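PDB 7NWN: beta-xylanase from Caldicellulosiruptor kristjanssonii, which probably binds plant cell-wall polysaccharides through this family 9 carbohydrate-binding module, one part of a multimodular, hyperthermostable xylanase-glucuronoyl esterase. Local coordinates for residues 76-81 with 90-95; 114-117 with 123-126; 170-173 with 177-180. One frame throughout, in Å; residues are numbered along the deposited sequence.

Contact 1. Residues 76-81 with 90-95. With CA (calcium ion), chain Q.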
loop_
_atom_site.group_PDB
_atom_site.type_symbol
_atom_site.label_atom_id
_atom_site.label_comp_id
_atom_site.label_asym_id
_atom_site.label_seq_id
_atom_site.Cartn_x
_atom_site.Cartn_y
_atom_site.Cartn_z
ATOM N N VAL A 76 -8.703 7.328 0.957
ATOM C CA VAL A 76 -9.790 6.894 0.108
ATOM C C VAL A 76 -10.967 7.857 0.327
ATOM O O VAL A 76 -11.427 7.991 1.459
ATOM C CB VAL A 76 -10.194 5.439 0.458
ATOM C CG1 VAL A 76 -11.368 4.961 -0.416
ATOM C CG2 VAL A 76 -9.007 4.462 0.345
ATOM N N TYR A 77 -11.471 8.439 -0.760
ATOM C CA TYR A 77 -12.756 9.118 -0.775
ATOM C C TYR A 77 -13.837 8.079 -1.084
ATOM O O TYR A 77 -13.841 7.472 -2.155
ATOM C CB TYR A 77 -12.716 10.238 -1.821
ATOM C CG TYR A 77 -14.048 10.919 -2.005
ATOM C CD1 TYR A 77 -14.428 11.987 -1.195
ATOM C CD2 TYR A 77 -14.944 10.472 -2.980
ATOM C CE1 TYR A 77 -15.667 12.599 -1.343
ATOM C CE2 TYR A 77 -16.192 11.056 -3.128
ATOM C CZ TYR A 77 -16.547 12.123 -2.307
ATOM O OH TYR A 77 -17.777 12.695 -2.446
ATOM N N ASP A 78 -14.738 7.879 -0.114
ATOM C CA ASP A 78 -15.735 6.844 -0.145
ATOM C C ASP A 78 -16.837 7.249 0.828
ATOM O O ASP A 78 -16.694 7.088 2.034
ATOM C CB ASP A 78 -15.139 5.488 0.207
ATOM C CG ASP A 78 -16.093 4.297 0.053
ATOM O OD1 ASP A 78 -17.291 4.469 -0.309
ATOM O OD2 ASP A 78 -15.610 3.193 0.280
ATOM N N PRO A 79 -17.962 7.797 0.316
ATOM C CA PRO A 79 -19.074 8.246 1.176
ATOM C C PRO A 79 -19.884 7.175 1.929
ATOM O O PRO A 79 -20.596 7.495 2.886
ATOM C CB PRO A 79 -19.926 9.102 0.218
ATOM C CG PRO A 79 -19.637 8.503 -1.163
ATOM C CD PRO A 79 -18.181 8.052 -1.116
ATOM N N VAL A 80 -19.722 5.888 1.582
ATOM C CA VAL A 80 -20.386 4.832 2.342
ATOM C C VAL A 80 -19.360 3.772 2.734
ATOM O O VAL A 80 -18.869 3.071 1.884
ATOM C CB VAL A 80 -21.540 4.191 1.533
ATOM C CG1 VAL A 80 -22.242 3.098 2.333
ATOM C CG2 VAL A 80 -22.544 5.225 1.004
ATOM N N LEU A 81 -19.084 3.591 4.024
ATOM C CA LEU A 81 -18.151 2.563 4.452
ATOM C C LEU A 81 -18.924 1.361 4.962
ATOM O O LEU A 81 -19.795 1.481 5.815
ATOM C CB LEU A 81 -17.212 3.098 5.538
ATOM C CG LEU A 81 -16.419 4.338 5.105
ATOM C CD1 LEU A 81 -15.482 4.782 6.226
ATOM C CD2 LEU A 81 -15.658 4.056 3.798
ATOM N N GLN A 90 -14.515 -8.243 0.501
ATOM C CA GLN A 90 -15.855 -7.677 0.289
ATOM C C GLN A 90 -16.173 -6.553 1.291
ATOM O O GLN A 90 -17.333 -6.173 1.453
ATOM C CB GLN A 90 -16.921 -8.783 0.288
ATOM C CG GLN A 90 -16.735 -9.753 -0.877
ATOM C CD GLN A 90 -17.992 -9.850 -1.709
ATOM O OE1 GLN A 90 -18.495 -8.875 -2.277
ATOM N NE2 GLN A 90 -18.553 -11.044 -1.718
ATOM N N GLN A 91 -15.150 -6.044 1.993
ATOM C CA GLN A 91 -15.267 -4.877 2.864
ATOM C C GLN A 91 -14.471 -3.731 2.241
ATOM O O GLN A 91 -13.477 -3.953 1.538
ATOM C CB GLN A 91 -14.716 -5.211 4.251
ATOM C CG GLN A 91 -15.194 -6.551 4.810
ATOM C CD GLN A 91 -14.417 -6.976 6.036
ATOM O OE1 GLN A 91 -13.426 -6.358 6.413
ATOM N NE2 GLN A 91 -14.847 -8.057 6.686
ATOM N N ASP A 92 -14.848 -2.503 2.591
ATOM C CA ASP A 92 -14.073 -1.361 2.140
ATOM C C ASP A 92 -12.674 -1.466 2.777
ATOM O O ASP A 92 -12.575 -1.505 3.985
ATOM C CB ASP A 92 -14.731 -0.071 2.604
ATOM C CG ASP A 92 -15.895 0.367 1.719
ATOM O OD1 ASP A 92 -15.724 0.456 0.491
ATOM O OD2 ASP A 92 -16.956 0.609 2.261
ATOM N N SER A 93 -11.634 -1.560 1.950
ATOM C CA SER A 93 -10.333 -2.020 2.402
ATOM C C SER A 93 -9.318 -1.617 1.341
ATOM O O SER A 93 -9.701 -1.270 0.217
ATOM C CB SER A 93 -10.337 -3.527 2.686
ATOM O OG SER A 93 -10.731 -4.243 1.546
ATOM N N VAL A 94 -8.044 -1.579 1.735
ATOM C CA VAL A 94 -6.986 -1.395 0.759
ATOM C C VAL A 94 -6.083 -2.641 0.793
ATOM O O VAL A 94 -5.978 -3.285 1.813
ATOM C CB VAL A 94 -6.172 -0.098 0.971
ATOM C CG1 VAL A 94 -7.031 1.162 1.004
ATOM C CG2 VAL A 94 -5.270 -0.182 2.158
ATOM N N GLU A 95 -5.446 -2.976 -0.334
ATOM C CA GLU A 95 -4.553 -4.133 -0.370
ATOM C C GLU A 95 -3.219 -3.671 -0.949
ATOM O O GLU A 95 -3.179 -2.798 -1.828
ATOM C CB GLU A 95 -5.111 -5.168 -1.342
ATOM C CG GLU A 95 -6.459 -5.735 -0.900
ATOM C CD GLU A 95 -7.012 -6.856 -1.738
ATOM O OE1 GLU A 95 -6.306 -7.329 -2.666
ATOM O OE2 GLU A 95 -8.153 -7.264 -1.478
HETATM CA CA CA Q . -17.771 1.986 0.246
HETATM O O HOH W 1 -19.485 2.971 -1.427
#
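Asp78 and Asp92 reach each other through different first torsions. In Asp78, CG stands anti to the backbone N (chi1 -174°). In Asp92, CG stands anti to the carbonyl carbon instead (chi1 -81°). With these torsions the two carboxylates close on one calcium ion from opposite directions. Each binds it with both oxygens. Asp78 OD2 is 2.5 Å from the calcium, and Asp92 OD1 is 2.6 Å from it. The carboxylate planes stand 84° apart, so the two groups are nearly perpendicular. Asp78 OD2 and Asp92 OD1 lie only 2.7 Å from each other, and this closeness is explained by the shared metal. The calcium probably offsets the repulsion between the two negative groups.

The backbone supplies a further ligand. Val80 O is 2.2 Å from the calcium, and it lies 3.1 Å from Asp92 OD2. Water 1 adds another ligand, 2.6 Å from the metal, and Ala171 O completes a set of seven. Val80 N also makes a weak hydrogen bond to Asp78 OD1. The Asp92 carboxylate also has protein donors: OD2 accepts from Asn82 N, and OD1 probably from Ala171 N. These bonds are likely to limit its rotation. Leu81 crosses Asp92 at about a right angle, with CD2 4.0 Å from Asp92 OD2.

Away from the metal the contact turns apolar. Val76 CG2 meets Val94 CG1 at 3.9 Å, the two side chains sliding past each other in opposite directions. The calcium site thus ties the loop after strand 69-77 to the residues leading into strand 93-99. These strands belong to different sheets. Tyr144 and Val146 of strand 143-151 and Phe166 of strand 161-171 pack around Val94, in the layer between the sheets.

Contact 2. Residues 114-117 with 123-126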
loop_
_atom_site.group_PDB
_atom_site.type_symbol
_atom_site.label_atom_id
_atom_site.label_comp_id
_atom_site.label_asym_id
_atom_site.label_seq_id
_atom_site.Cartn_x
_atom_site.Cartn_y
_atom_site.Cartn_z
ATOM N N HIS A 114 1.021 -10.207 0.181
ATOM C CA HIS A 114 -0.272 -9.619 -0.150
ATOM C C HIS A 114 -1.061 -9.401 1.147
ATOM O O HIS A 114 -1.499 -10.364 1.791
ATOM C CB HIS A 114 -1.007 -10.498 -1.182
ATOM C CG HIS A 114 -2.343 -9.987 -1.592
ATOM N ND1 HIS A 114 -3.305 -10.797 -2.158
ATOM C CD2 HIS A 114 -2.893 -8.758 -1.495
ATOM C CE1 HIS A 114 -4.377 -10.098 -2.410
ATOM N NE2 HIS A 114 -4.155 -8.848 -2.010
ATOM N N TYR A 115 -1.171 -8.121 1.515
ATOM C CA TYR A 115 -1.776 -7.717 2.785
ATOM C C TYR A 115 -3.008 -6.872 2.469
ATOM O O TYR A 115 -3.102 -6.316 1.373
ATOM C CB TYR A 115 -0.785 -6.850 3.566
ATOM C CG TYR A 115 0.432 -7.594 4.072
ATOM C CD1 TYR A 115 0.323 -8.755 4.821
ATOM C CD2 TYR A 115 1.707 -7.096 3.835
ATOM C CE1 TYR A 115 1.461 -9.421 5.284
ATOM C CE2 TYR A 115 2.845 -7.719 4.346
ATOM C CZ TYR A 115 2.729 -8.912 5.036
ATOM O OH TYR A 115 3.854 -9.525 5.530
ATOM N N ARG A 116 -3.914 -6.784 3.449
ATOM C CA ARG A 116 -5.176 -6.036 3.305
ATOM C C ARG A 116 -5.480 -5.424 4.672
ATOM O O ARG A 116 -5.180 -6.054 5.686
ATOM C CB ARG A 116 -6.329 -7.001 2.925
ATOM C CG ARG A 116 -7.701 -6.349 2.668
ATOM C CD ARG A 116 -8.819 -7.400 2.373
ATOM N NE ARG A 116 -8.529 -8.120 1.114
ATOM C CZ ARG A 116 -7.944 -9.325 1.029
ATOM N NH1 ARG A 116 -7.648 -10.021 2.123
ATOM N NH2 ARG A 116 -7.650 -9.817 -0.164
ATOM N N VAL A 117 -6.049 -4.198 4.685
ATOM C CA VAL A 117 -6.519 -3.608 5.932
ATOM C C VAL A 117 -7.791 -2.838 5.583
ATOM O O VAL A 117 -7.848 -2.170 4.534
ATOM C CB VAL A 117 -5.446 -2.701 6.599
ATOM C CG1 VAL A 117 -4.898 -1.632 5.662
ATOM C CG2 VAL A 117 -5.896 -2.095 7.920
ATOM N N LYS A 123 -6.797 -6.180 9.804
ATOM C CA LYS A 123 -5.821 -6.636 8.827
ATOM C C LYS A 123 -5.992 -8.121 8.501
ATOM O O LYS A 123 -6.217 -8.933 9.394
ATOM C CB LYS A 123 -4.421 -6.525 9.441
ATOM C CG LYS A 123 -3.912 -5.100 9.637
ATOM C CD LYS A 123 -2.810 -5.115 10.719
ATOM C CE LYS A 123 -3.336 -5.079 12.141
ATOM N NZ LYS A 123 -4.025 -3.786 12.485
ATOM N N THR A 124 -5.735 -8.474 7.230
ATOM C CA THR A 124 -5.645 -9.874 6.820
ATOM C C THR A 124 -4.397 -10.042 5.940
ATOM O O THR A 124 -3.947 -9.079 5.299
ATOM C CB THR A 124 -6.926 -10.336 6.080
ATOM O OG1 THR A 124 -7.318 -9.304 5.182
ATOM C CG2 THR A 124 -8.086 -10.623 7.009
ATOM N N THR A 125 -3.852 -11.271 5.922
ATOM C CA THR A 125 -2.796 -11.607 4.962
ATOM C C THR A 125 -3.286 -12.678 3.967
ATOM O O THR A 125 -3.799 -13.690 4.384
ATOM C CB THR A 125 -1.525 -12.104 5.680
ATOM O OG1 THR A 125 -0.605 -12.522 4.667
ATOM C CG2 THR A 125 -1.770 -13.238 6.656
ATOM N N ASP A 126 -3.166 -12.453 2.661
ATOM C CA ASP A 126 -3.347 -13.559 1.719
ATOM C C ASP A 126 -2.007 -14.249 1.374
ATOM O O ASP A 126 -1.982 -15.331 0.775
ATOM C CB ASP A 126 -4.029 -13.063 0.449
ATOM C CG ASP A 126 -5.455 -12.553 0.691
ATOM O OD1 ASP A 126 -5.944 -12.682 1.814
ATOM O OD2 ASP A 126 -6.023 -11.963 -0.215
#
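Arg116 NH1 gives hydrogen bonds to two side chains of residues 123-126. One goes to Thr124 OG1 at 3.2 Å, the other to Asp126 OD1, also at 3.2 Å. Arg116 NH2 donates to Asp126 OD2 at 2.7 Å. Arg116 thus grips the carboxylate end-on, one nitrogen to each oxygen. Both oxygens are met on their syn side and lie close to the guanidinium plane, although the two flat groups are turned 42° apart. The chain of Arg116 runs extended as far as CD and bends at chi3 (-65°), which brings the edge of the guanidinium to Thr124 OG1. Arg116 NE forms a second salt bridge, to Glu95. With an alanine here, Asp126 would probably lose its salt-bridge mate, Glu95 would keep His114 but lose the arginine, and a gap would open beside Thr124 OG1.

The His114 ring lies alongside Asp126, with CE1 3.3 Å from Asp126 OD2. Its NE2 bonds to Glu95, so His114 and Arg116 hold the same glutamate.

The backbones pair antiparallel. Arg116 N donates to Thr124 O at 2.9 Å, and Thr124 N returns a bond to Arg116 O. Asp126 N donates to His114 O at 2.8 Å. Tyr115 and Val117 project from the other face of the sheet. Thr125 CB packs 3.9 Å from Tyr115 CD1, and Lys123 CG lies 4.0 Å from Val117 CG2. On that face Phe133, Val146 and Ile150 of the second sheet come against Tyr115 and Val117. This is a beta hairpin, strand 123-125 paired onto strand 112-118, in a module with the two-layered beta-sandwich fold of carbohydrate-binding family 9.

Contact 3. Residues 170-173 with 177-180. With CA (calcium ion), chain Q.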
loop_
_atom_site.group_PDB
_atom_site.type_symbol
_atom_site.label_atom_id
_atom_site.label_comp_id
_atom_site.label_asym_id
_atom_site.label_seq_id
_atom_site.Cartn_x
_atom_site.Cartn_y
_atom_site.Cartn_z
ATOM N N GLU A 170 -14.003 -1.374 -2.971
ATOM C CA GLU A 170 -15.140 -0.557 -2.609
ATOM C C GLU A 170 -16.385 -1.411 -2.409
ATOM O O GLU A 170 -16.834 -2.061 -3.359
ATOM C CB GLU A 170 -15.538 0.469 -3.653
ATOM C CG GLU A 170 -16.700 1.272 -3.009
ATOM C CD GLU A 170 -17.536 1.971 -4.033
ATOM O OE1 GLU A 170 -17.076 2.080 -5.220
ATOM O OE2 GLU A 170 -18.618 2.395 -3.646
ATOM N N ALA A 171 -16.927 -1.364 -1.187
ATOM C CA ALA A 171 -18.149 -2.072 -0.831
ATOM C C ALA A 171 -19.289 -1.069 -0.704
ATOM O O ALA A 171 -19.026 0.071 -0.365
ATOM C CB ALA A 171 -18.008 -2.836 0.452
ATOM N N ASP A 172 -20.548 -1.506 -0.874
ATOM C CA ASP A 172 -21.676 -0.576 -0.738
ATOM C C ASP A 172 -22.548 -0.991 0.448
ATOM O O ASP A 172 -22.189 -1.922 1.185
ATOM C CB ASP A 172 -22.426 -0.429 -2.067
ATOM C CG ASP A 172 -23.260 -1.658 -2.440
ATOM O OD1 ASP A 172 -23.256 -2.703 -1.693
ATOM O OD2 ASP A 172 -23.906 -1.565 -3.486
ATOM N N SER A 173 -23.719 -0.336 0.608
ATOM C CA SER A 173 -24.546 -0.623 1.772
ATOM C C SER A 173 -25.196 -2.001 1.693
ATOM O O SER A 173 -25.753 -2.452 2.691
ATOM C CB SER A 173 -25.575 0.445 2.018
ATOM O OG SER A 173 -26.371 0.618 0.872
ATOM N N ARG A 177 -18.580 -6.120 -2.189
ATOM C CA ARG A 177 -17.749 -5.290 -3.054
ATOM C C ARG A 177 -18.458 -5.054 -4.387
ATOM O O ARG A 177 -18.944 -6.000 -4.986
ATOM C CB ARG A 177 -16.371 -5.940 -3.261
ATOM C CG ARG A 177 -15.483 -5.126 -4.201
ATOM C CD ARG A 177 -14.043 -5.647 -4.147
ATOM N NE ARG A 177 -13.977 -6.722 -5.123
ATOM C CZ ARG A 177 -12.928 -7.522 -5.329
ATOM N NH1 ARG A 177 -11.819 -7.390 -4.614
ATOM N NH2 ARG A 177 -13.018 -8.472 -6.240
ATOM N N VAL A 178 -18.476 -3.802 -4.848
ATOM C CA VAL A 178 -19.073 -3.426 -6.108
ATOM C C VAL A 178 -18.035 -2.880 -7.066
ATOM O O VAL A 178 -18.380 -2.676 -8.224
ATOM C CB VAL A 178 -20.259 -2.452 -5.947
ATOM C CG1 VAL A 178 -21.331 -3.093 -5.077
ATOM C CG2 VAL A 178 -19.866 -1.098 -5.363
ATOM N N ALA A 179 -16.814 -2.581 -6.584
ATOM C CA ALA A 179 -15.801 -1.986 -7.447
ATOM C C ALA A 179 -14.405 -2.214 -6.863
ATOM O O ALA A 179 -14.271 -2.459 -5.671
ATOM C CB ALA A 179 -16.067 -0.526 -7.694
ATOM N N THR A 180 -13.399 -2.163 -7.744
ATOM C CA THR A 180 -12.001 -2.181 -7.374
ATOM C C THR A 180 -11.324 -1.036 -8.079
ATOM O O THR A 180 -11.771 -0.606 -9.146
ATOM C CB THR A 180 -11.258 -3.486 -7.689
ATOM O OG1 THR A 180 -11.288 -3.673 -9.107
ATOM C CG2 THR A 180 -11.778 -4.680 -6.926
HETATM CA CA CA Q . -17.771 1.986 0.246
HETATM O O HOH W 1 -19.485 2.971 -1.427
#
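Glu170 faces both Val178 and Ala179 across the hairpin of strands 161-171 and 177-182, forming a classic beta bulge. The side chains sort themselves around it. Glu170 and Ala179 lie on the same face, and Ala179 CB sits 3.7 Å from Glu170 OE1. CG of Glu170 is anti to the backbone N (chi1 -176°) and the chain stays extended beyond it. The carboxylate is thereby carried out beside the calcium site. Val178 slants across the same chain, with CG2 4.1 Å from Glu170 CD. Its other methyl turns to Asp172, which it meets at about a right angle: Val178 CG1 is 3.4 Å from Asp172 OD2. The other oxygen of Asp172, OD1, bonds to Ser174.

Arg177 goes a different way. Its CG passes 3.5 Å from Glu170 O, and the chain then bends so that NH1 hydrogen-bonds to Asn169 OD1. Thr180 CG2 lies over one guanidinium face, offset toward the rim.

The backbone bonds mark the bulge. Glu170 O takes two donors, Val178 N at 2.8 Å and Ala179 N at a longer 3.3 Å. Glu170 N answers with a bond to Ala179 O. The extra residue on the second strand shifts the register, so the next pair is Ala171 with Arg177, whose side chains diverge.

The strand end also serves the metal. Ala171 O binds the calcium at 2.4 Å, in the site shared with Asp78, Val80 and Asp92. Glu170 acts from the second shell. Water 1, itself a calcium ligand, donates a hydrogen bond to Glu170 OE2 at 2.5 Å.

The three contacts follow one another along the chain without interleaving. Contacts 1 and 3 have centres about 7 Å apart and share the calcium ion and water 1, so residues distant in sequence close one metal site. Gln90 OE1 and Arg177 N add a probable hydrogen bond between them. Contact 2 lies about 14 Å from contact 1, centre to centre, and touches it chiefly through Glu95, which bonds to His114 and Arg116. Contacts 2 and 3 do not touch; their centres are about 17 Å apart. All three reach the mixed sheet, where strand 93-99 runs between strands 112-118 and 161-171. Contact 1 also bridges to the second sheet through strand 69-77, joining both layers of the module.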